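Local coordinates for protein isomerase/lactonizing enzyme (Agrobacterium tumefaciens, PDB 1RVK) that is of unknown function but binds magnesium and, as an enolase-superfamily member, probably abstracts the proton alpha to a substrate carboxylate, at residues Phe228-Glu233 / Pro253-Glu258; Gly167-Thr172 / Met204-His209; Cys276-Thr281 / Glu305-Gly310. All coordinates share one frame; numbering follows the deposited sequence.

Contact 1 (Phe228-Glu233 / Pro253-Glu258); sequences FDWIEE and PVVGPE. With MG (magnesium ion), chain B.
The magnesium site of this enolase-superfamily barrel draws Glu-232 and Glu-258 together from parallel strand 230-232 and from the loop that follows strand 254-256. Each binds through one oxygen, Glu-232 OE2 at 2.2 Å and Glu-258 OE1 at 2.1 Å from the ion, which brings these two acceptors within 2.8 Å of each other. The carboxylate planes stand 68° apart. With CG anti to the backbone N (chi1 -176°), the extended Glu-232 chain carries its carboxylate to the ion. Its other oxygen, OE1, accepts a bond on its anti lone pair from Trp-230 NE1 (3.1 Å), bent to 140° at the proton, and also a salt bridge from Lys-169; both would fix the carboxylate's rotation. Arg-280 NE grips Glu-258 OE1. Metal-bound water 1 donates to Glu-233 OE2, a second-shell carboxylate whose OE1 is bonded to Ser-259. Behind the site, Val-255 CG2 rests over the indole of Trp-230, 3.7 Å from the centroid of its five-membered ring and nearest to CG. On the other side of the sheet Ile-231 and Val-254 lie side by side, CG2 to CG2 3.7 Å, with Val-254 packed on helix 240-249. Ile-231 pairs through N with Pro-253 O and through O with Val-255 N, the ladder of a beta-alpha-beta unit in a TIM-type barrel whose metal carboxylates sit at the C-terminal ends of the strands.

Contact 2 (Gly167-Thr172 / Met204-His209); sequences GIKLHT and MIDAFH. With MG (magnesium ion), chain B.
Asp-206, which binds the magnesium ion through OD1 at 2.1 Å, meets the ring of His-171 beside it. The imidazole leans over the aspartate obliquely, its plane 47° from the carboxylate, with Asp-206 CB over the ring face 4.1 Å from the centroid; NE2 comes to 3.0 Å from OD1. Metal-bound water 3 lies in plane at the ring's edge, 2.9 Å from His-171 NE2; it accepts a bond from Lys-169 NZ. Water 1, also on the ion, donates to Asp-206 OD2 (2.8 Å), so both oxygens of the aspartate are tied to the metal's shell. The lysine chain bends at chi3 and passes the aspartate, its CE 4.1 Å from Asp-206 CB; its NZ is also gripped by Glu-232, Glu-329 and Tyr-134, while His-171 ND1 is bonded to Ile-137 O. The backbones beneath form a parallel ladder: Met-204 N to Ile-168 O, Leu-170 N to Met-204 O, and Asp-206 N to Leu-170 O, the last 2.8 Å. Turned from the metal, Ile-205 CD1 touches Thr-172 CG2 at 3.5 Å, and water 4 joins Thr-172 OG1 to Phe-208 N. This outer layer is roofed by helix 183-197, which connects the two strands; Leu-170 also reaches helix 150-163, and strand 130-137 flanks segment 167-172 as a further barrel stave.

Contact 3 (Cys276-Thr281 / Glu305-Gly310); sequences CDILRT and ECEVHG
Cys-306 SG packs between Leu-279 and Thr-281 on the helix-facing side of two parallel strands, 3.6 Å from Thr-281 CG2 and 3.9 Å from Leu-279 CD2. Helix 289-301 covers this close cluster, with Met-296 and Ala-299 against the cysteine. Beside it Thr-281 O takes the 2.7 Å bond of His-309 N, nearly straight at 171°; Leu-279 N to Glu-305 O and Glu-307 N to Leu-279 O continue the ladder. These are adjacent staves of the TIM-type barrel, and their opposite, inward side carries Arg-280, extended from CG to NE. His-309 CB lies over one face of its guanidinium, 3.3 Å above the plane and toward the rim. Arg-280 NH2 makes a weak bond to Glu-307 O (3.3 Å, 121°), whereas water 6, in plane at the guanidinium edge, accepts from NH2 at 2.8 Å and probably donates to Val-308 O. Firmer anchors come from outside: Glu-329 for NH1 and Glu-258 for NE. The packing is looser toward Asp-277 and Glu-305, on the solvent side. There partly exposed Ile-278 touches Glu-305 O through CG2 at 3.6 Å, and water 5 spans Asp-277 O and Glu-305 N.

In the fold
The six segments fall on consecutive parallel strands of one barrel wall, in the order contact 2, contact 1, contact 3. Contacts 1 and 2, centres about 9 Å apart, share the magnesium ion and its three waters: Asp-206 completes the carboxylate set begun by Glu-232 and Glu-258. They are joined by a probable hydrogen bond from Glu-232 N to Ile-205 O (2.8 Å) and by the salt bridge Lys-169 NZ to Glu-232 OE1 (2.8 Å). Contact 3, about 8 Å from contact 1 by centres, gives the site Arg-280, whose NE is 3.0 Å from Glu-258 OE1. Contacts 2 and 3, centres about 14 Å apart, meet inside the barrel where Lys-169 NZ and Arg-280 NH1, two like charges both paired with Glu-329, approach to 3.4 Å.

Contact 1 (Phe228-Glu233 / Pro253-Glu258)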
# COMPACT_ATOMS: atom_id res chain seq x y z
N PHE A 228 0.18 -14.23 -17.19
CA PHE A 228 0.20 -13.38 -16.01
C PHE A 228 -1.11 -13.47 -15.24
O PHE A 228 -2.18 -13.65 -15.83
CB PHE A 228 0.47 -11.91 -16.39
CG PHE A 228 1.93 -11.55 -16.44
CD1 PHE A 228 2.38 -10.40 -15.79
CD2 PHE A 228 2.85 -12.35 -17.11
CE1 PHE A 228 3.74 -10.05 -15.81
CE2 PHE A 228 4.21 -12.01 -17.13
CZ PHE A 228 4.65 -10.86 -16.48
N ASP A 229 -1.03 -13.34 -13.91
CA ASP A 229 -2.18 -13.42 -13.02
C ASP A 229 -3.11 -12.22 -13.11
O ASP A 229 -4.33 -12.37 -12.97
CB ASP A 229 -1.72 -13.58 -11.57
CG ASP A 229 -1.42 -15.02 -11.21
OD1 ASP A 229 -1.15 -15.83 -12.13
OD2 ASP A 229 -1.44 -15.34 -10.01
N TRP A 230 -2.56 -11.03 -13.30
CA TRP A 230 -3.40 -9.85 -13.41
C TRP A 230 -2.67 -8.65 -14.00
O TRP A 230 -1.44 -8.60 -14.02
CB TRP A 230 -4.03 -9.49 -12.05
CG TRP A 230 -3.17 -8.74 -11.03
CD1 TRP A 230 -2.44 -7.59 -11.24
CD2 TRP A 230 -3.04 -9.03 -9.63
NE1 TRP A 230 -1.89 -7.15 -10.06
CE2 TRP A 230 -2.24 -8.01 -9.06
CE3 TRP A 230 -3.54 -10.04 -8.80
CZ2 TRP A 230 -1.93 -7.99 -7.69
CZ3 TRP A 230 -3.23 -10.02 -7.44
CH2 TRP A 230 -2.43 -8.99 -6.90
N ILE A 231 -3.46 -7.72 -14.50
CA ILE A 231 -2.94 -6.48 -15.06
C ILE A 231 -3.52 -5.44 -14.11
O ILE A 231 -4.72 -5.46 -13.81
CB ILE A 231 -3.42 -6.27 -16.53
CG1 ILE A 231 -2.85 -4.96 -17.07
CG2 ILE A 231 -4.94 -6.31 -16.61
CD1 ILE A 231 -3.15 -4.72 -18.54
N GLU A 232 -2.67 -4.55 -13.63
CA GLU A 232 -3.08 -3.55 -12.65
C GLU A 232 -2.99 -2.10 -13.11
O GLU A 232 -1.95 -1.65 -13.60
CB GLU A 232 -2.22 -3.75 -11.40
CG GLU A 232 -2.55 -2.86 -10.21
CD GLU A 232 -1.68 -3.20 -9.02
OE1 GLU A 232 -1.32 -4.38 -8.86
OE2 GLU A 232 -1.36 -2.29 -8.24
N GLU A 233 -4.09 -1.38 -12.94
CA GLU A 233 -4.20 0.05 -13.28
C GLU A 233 -3.44 0.48 -14.53
O GLU A 233 -2.53 1.30 -14.47
CB GLU A 233 -3.73 0.88 -12.07
CG GLU A 233 -4.03 2.37 -12.15
CD GLU A 233 -3.78 3.10 -10.83
OE1 GLU A 233 -4.08 4.32 -10.78
OE2 GLU A 233 -3.28 2.49 -9.86
N PRO A 253 -7.14 -11.26 -15.88
CA PRO A 253 -7.89 -10.52 -14.86
C PRO A 253 -7.39 -9.09 -14.68
O PRO A 253 -6.19 -8.82 -14.69
CB PRO A 253 -7.70 -11.36 -13.61
CG PRO A 253 -7.59 -12.76 -14.16
CD PRO A 253 -6.67 -12.55 -15.35
N VAL A 254 -8.34 -8.17 -14.52
CA VAL A 254 -8.04 -6.77 -14.28
C VAL A 254 -8.31 -6.52 -12.80
O VAL A 254 -9.39 -6.87 -12.31
CB VAL A 254 -8.95 -5.84 -15.12
CG1 VAL A 254 -8.76 -4.39 -14.70
CG2 VAL A 254 -8.64 -6.01 -16.59
N VAL A 255 -7.35 -5.95 -12.10
CA VAL A 255 -7.51 -5.67 -10.67
C VAL A 255 -7.56 -4.16 -10.45
O VAL A 255 -6.77 -3.43 -11.03
CB VAL A 255 -6.35 -6.26 -9.84
CG1 VAL A 255 -6.60 -6.01 -8.35
CG2 VAL A 255 -6.23 -7.74 -10.11
N GLY A 256 -8.49 -3.72 -9.62
CA GLY A 256 -8.62 -2.30 -9.35
C GLY A 256 -9.88 -2.00 -8.55
O GLY A 256 -10.64 -2.92 -8.25
N PRO A 257 -10.12 -0.74 -8.18
CA PRO A 257 -9.26 0.41 -8.46
C PRO A 257 -8.31 0.65 -7.29
O PRO A 257 -8.70 0.49 -6.13
CB PRO A 257 -10.26 1.54 -8.63
CG PRO A 257 -11.27 1.22 -7.56
CD PRO A 257 -11.42 -0.30 -7.63
N GLU A 258 -7.07 1.04 -7.58
CA GLU A 258 -6.14 1.29 -6.49
C GLU A 258 -6.16 2.74 -6.01
O GLU A 258 -6.33 2.99 -4.81
CB GLU A 258 -4.70 0.96 -6.90
CG GLU A 258 -3.73 1.17 -5.75
CD GLU A 258 -2.29 1.03 -6.16
OE1 GLU A 258 -1.92 -0.06 -6.63
OE2 GLU A 258 -1.52 2.00 -6.00
MG MG B . -0.43 -0.34 -8.07
O HOH W 1 -1.63 0.64 -9.68
O HOH W 2 0.57 1.64 -7.53
O HOH W 3 1.17 -1.30 -6.73

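Contact 2 (Gly167-Thr172 / Met204-His209)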
# COMPACT_ATOMS: atom_id res chain seq x y z
N GLY A 167 5.45 -15.08 -5.73
CA GLY A 167 4.80 -14.20 -6.69
C GLY A 167 5.67 -12.98 -6.89
O GLY A 167 6.40 -12.59 -5.99
N ILE A 168 5.59 -12.37 -8.07
CA ILE A 168 6.38 -11.18 -8.39
C ILE A 168 5.56 -10.22 -9.22
O ILE A 168 4.94 -10.63 -10.20
CB ILE A 168 7.64 -11.56 -9.20
CG1 ILE A 168 8.53 -12.49 -8.38
CG2 ILE A 168 8.41 -10.30 -9.60
CD1 ILE A 168 9.67 -13.10 -9.18
N LYS A 169 5.56 -8.94 -8.85
CA LYS A 169 4.82 -7.95 -9.63
C LYS A 169 5.78 -6.90 -10.17
O LYS A 169 6.59 -6.33 -9.44
CB LYS A 169 3.75 -7.25 -8.79
CG LYS A 169 2.85 -6.34 -9.65
CD LYS A 169 1.66 -5.78 -8.87
CE LYS A 169 2.05 -4.62 -7.97
NZ LYS A 169 0.89 -4.16 -7.15
N LEU A 170 5.68 -6.63 -11.47
CA LEU A 170 6.54 -5.63 -12.07
C LEU A 170 5.82 -4.30 -12.19
O LEU A 170 4.64 -4.26 -12.51
CB LEU A 170 6.96 -6.02 -13.49
CG LEU A 170 7.70 -7.31 -13.84
CD1 LEU A 170 8.10 -7.23 -15.31
CD2 LEU A 170 8.93 -7.48 -12.98
N HIS A 171 6.54 -3.22 -11.88
CA HIS A 171 6.02 -1.87 -12.09
C HIS A 171 6.99 -1.51 -13.21
O HIS A 171 8.20 -1.54 -13.00
CB HIS A 171 6.26 -0.94 -10.89
CG HIS A 171 5.28 -1.12 -9.77
ND1 HIS A 171 5.45 -2.06 -8.78
CD2 HIS A 171 4.12 -0.47 -9.48
CE1 HIS A 171 4.45 -1.99 -7.92
NE2 HIS A 171 3.63 -1.03 -8.33
N THR A 172 6.48 -1.20 -14.40
CA THR A 172 7.37 -0.89 -15.51
C THR A 172 7.74 0.59 -15.64
O THR A 172 7.51 1.37 -14.72
CB THR A 172 6.81 -1.46 -16.83
OG1 THR A 172 5.40 -1.25 -16.89
CG2 THR A 172 7.09 -2.96 -16.90
N MSE A 204 2.63 -10.63 -12.15
CA MSE A 204 1.67 -9.57 -12.36
C MSE A 204 2.36 -8.30 -12.84
O MSE A 204 3.57 -8.15 -12.68
CB MSE A 204 0.88 -9.32 -11.08
CG MSE A 204 0.06 -10.55 -10.70
SE MSE A 204 0.96 -11.62 -9.39
CE MSE A 204 0.40 -10.37 -8.08
N ILE A 205 1.59 -7.41 -13.44
CA ILE A 205 2.14 -6.17 -13.97
C ILE A 205 1.29 -4.96 -13.63
O ILE A 205 0.06 -4.99 -13.77
CB ILE A 205 2.31 -6.26 -15.52
CG1 ILE A 205 2.72 -4.90 -16.09
CG2 ILE A 205 1.01 -6.73 -16.16
CD1 ILE A 205 4.13 -4.50 -15.78
N ASP A 206 1.96 -3.91 -13.16
CA ASP A 206 1.33 -2.65 -12.81
C ASP A 206 2.09 -1.64 -13.67
O ASP A 206 3.11 -1.09 -13.25
CB ASP A 206 1.54 -2.38 -11.32
CG ASP A 206 0.79 -1.15 -10.83
OD1 ASP A 206 0.88 -0.88 -9.62
OD2 ASP A 206 0.12 -0.46 -11.62
N ALA A 207 1.61 -1.44 -14.89
CA ALA A 207 2.27 -0.54 -15.83
C ALA A 207 1.83 0.91 -15.73
O ALA A 207 1.04 1.26 -14.85
CB ALA A 207 2.04 -1.05 -17.25
N PHE A 208 2.36 1.74 -16.61
CA PHE A 208 2.03 3.16 -16.68
C PHE A 208 0.52 3.32 -16.42
O PHE A 208 -0.31 2.77 -17.13
CB PHE A 208 2.41 3.67 -18.08
CG PHE A 208 2.05 5.10 -18.34
CD1 PHE A 208 1.07 5.41 -19.27
CD2 PHE A 208 2.71 6.13 -17.68
CE1 PHE A 208 0.75 6.74 -19.56
CE2 PHE A 208 2.40 7.46 -17.96
CZ PHE A 208 1.42 7.76 -18.90
N HIS A 209 0.18 4.10 -15.39
CA HIS A 209 -1.21 4.28 -14.96
C HIS A 209 -2.15 5.12 -15.82
O HIS A 209 -3.30 5.34 -15.43
CB HIS A 209 -1.24 4.88 -13.55
CG HIS A 209 -0.23 4.30 -12.62
ND1 HIS A 209 -0.23 2.97 -12.25
CD2 HIS A 209 0.79 4.87 -11.94
CE1 HIS A 209 0.74 2.75 -11.38
NE2 HIS A 209 1.38 3.89 -11.18
MG MG B . -0.43 -0.34 -8.07
O HOH W 3 1.17 -1.30 -6.73
O HOH W 4 4.88 1.10 -18.06
O HOH W 1 -1.63 0.64 -9.68
O HOH W 2 0.57 1.64 -7.53

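Contact 3 (Cys276-Thr281 / Glu305-Gly310)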
# COMPACT_ATOMS: atom_id res chain seq x y z
N CYS A 276 -13.95 -4.50 -12.98
CA CYS A 276 -12.77 -5.28 -12.64
C CYS A 276 -13.14 -6.72 -12.31
O CYS A 276 -14.31 -7.01 -12.05
CB CYS A 276 -12.06 -4.65 -11.44
SG CYS A 276 -13.08 -4.56 -9.95
N ASP A 277 -12.15 -7.60 -12.33
CA ASP A 277 -12.34 -9.01 -12.02
C ASP A 277 -11.88 -9.30 -10.59
O ASP A 277 -12.32 -10.27 -9.97
CB ASP A 277 -11.53 -9.87 -12.99
CG ASP A 277 -11.86 -9.57 -14.44
OD1 ASP A 277 -12.99 -9.88 -14.87
OD2 ASP A 277 -10.99 -9.01 -15.14
N ILE A 278 -10.99 -8.45 -10.09
CA ILE A 278 -10.46 -8.55 -8.74
C ILE A 278 -10.50 -7.12 -8.20
O ILE A 278 -10.08 -6.19 -8.89
CB ILE A 278 -8.99 -9.03 -8.74
CG1 ILE A 278 -8.87 -10.39 -9.44
CG2 ILE A 278 -8.47 -9.12 -7.31
CD1 ILE A 278 -7.43 -10.81 -9.70
N LEU A 279 -11.00 -6.94 -6.99
CA LEU A 279 -11.08 -5.60 -6.41
C LEU A 279 -9.75 -5.22 -5.78
O LEU A 279 -8.89 -6.08 -5.53
CB LEU A 279 -12.19 -5.56 -5.35
CG LEU A 279 -12.71 -4.18 -4.93
CD1 LEU A 279 -13.37 -3.50 -6.13
CD2 LEU A 279 -13.70 -4.33 -3.77
N ARG A 280 -9.56 -3.94 -5.52
CA ARG A 280 -8.33 -3.48 -4.88
C ARG A 280 -8.68 -2.43 -3.85
O ARG A 280 -9.64 -1.68 -4.00
CB ARG A 280 -7.35 -2.91 -5.91
CG ARG A 280 -5.94 -2.64 -5.36
CD ARG A 280 -4.92 -2.73 -6.50
NE ARG A 280 -3.53 -2.49 -6.14
CZ ARG A 280 -2.77 -3.27 -5.37
NH1 ARG A 280 -1.50 -2.95 -5.14
NH2 ARG A 280 -3.28 -4.36 -4.80
N THR A 281 -7.91 -2.41 -2.77
CA THR A 281 -8.11 -1.44 -1.71
C THR A 281 -6.74 -1.22 -1.10
O THR A 281 -5.75 -1.78 -1.57
CB THR A 281 -9.07 -1.97 -0.61
OG1 THR A 281 -9.41 -0.90 0.28
CG2 THR A 281 -8.41 -3.10 0.19
N GLU A 305 -12.08 -11.45 -4.65
CA GLU A 305 -10.90 -11.23 -3.84
C GLU A 305 -10.67 -9.73 -3.89
O GLU A 305 -11.12 -9.05 -4.81
CB GLU A 305 -9.69 -11.97 -4.42
CG GLU A 305 -9.65 -13.45 -4.08
CD GLU A 305 -8.52 -14.17 -4.79
OE1 GLU A 305 -8.46 -14.10 -6.04
OE2 GLU A 305 -7.70 -14.82 -4.10
N CYS A 306 -10.00 -9.20 -2.87
CA CYS A 306 -9.70 -7.78 -2.82
C CYS A 306 -8.25 -7.70 -2.38
O CYS A 306 -7.93 -7.95 -1.22
CB CYS A 306 -10.61 -7.07 -1.81
SG CYS A 306 -10.46 -5.26 -1.87
N GLU A 307 -7.37 -7.38 -3.32
CA GLU A 307 -5.94 -7.31 -3.04
C GLU A 307 -5.57 -5.97 -2.41
O GLU A 307 -5.94 -4.91 -2.90
CB GLU A 307 -5.16 -7.55 -4.34
CG GLU A 307 -5.46 -8.92 -4.98
CD GLU A 307 -5.07 -10.09 -4.09
OE1 GLU A 307 -4.00 -10.02 -3.45
OE2 GLU A 307 -5.82 -11.09 -4.04
N VAL A 308 -4.84 -6.05 -1.30
CA VAL A 308 -4.46 -4.86 -0.54
C VAL A 308 -3.18 -4.20 -1.00
O VAL A 308 -2.12 -4.83 -1.01
CB VAL A 308 -4.35 -5.20 0.97
CG1 VAL A 308 -4.06 -3.93 1.76
CG2 VAL A 308 -5.64 -5.85 1.45
N HIS A 309 -3.29 -2.94 -1.40
CA HIS A 309 -2.16 -2.16 -1.88
C HIS A 309 -1.31 -1.59 -0.76
O HIS A 309 -1.82 -0.95 0.15
CB HIS A 309 -2.64 -0.99 -2.74
CG HIS A 309 -1.58 0.04 -3.00
ND1 HIS A 309 -1.73 1.36 -2.64
CD2 HIS A 309 -0.35 -0.06 -3.55
CE1 HIS A 309 -0.64 2.03 -2.96
NE2 HIS A 309 0.22 1.19 -3.51
N GLY A 310 0.00 -1.83 -0.86
CA GLY A 310 0.91 -1.27 0.12
C GLY A 310 1.45 -2.18 1.20
O GLY A 310 0.77 -3.12 1.64
O HOH W 5 -12.18 -11.75 -7.57
O HOH W 6 -1.59 -6.06 -3.37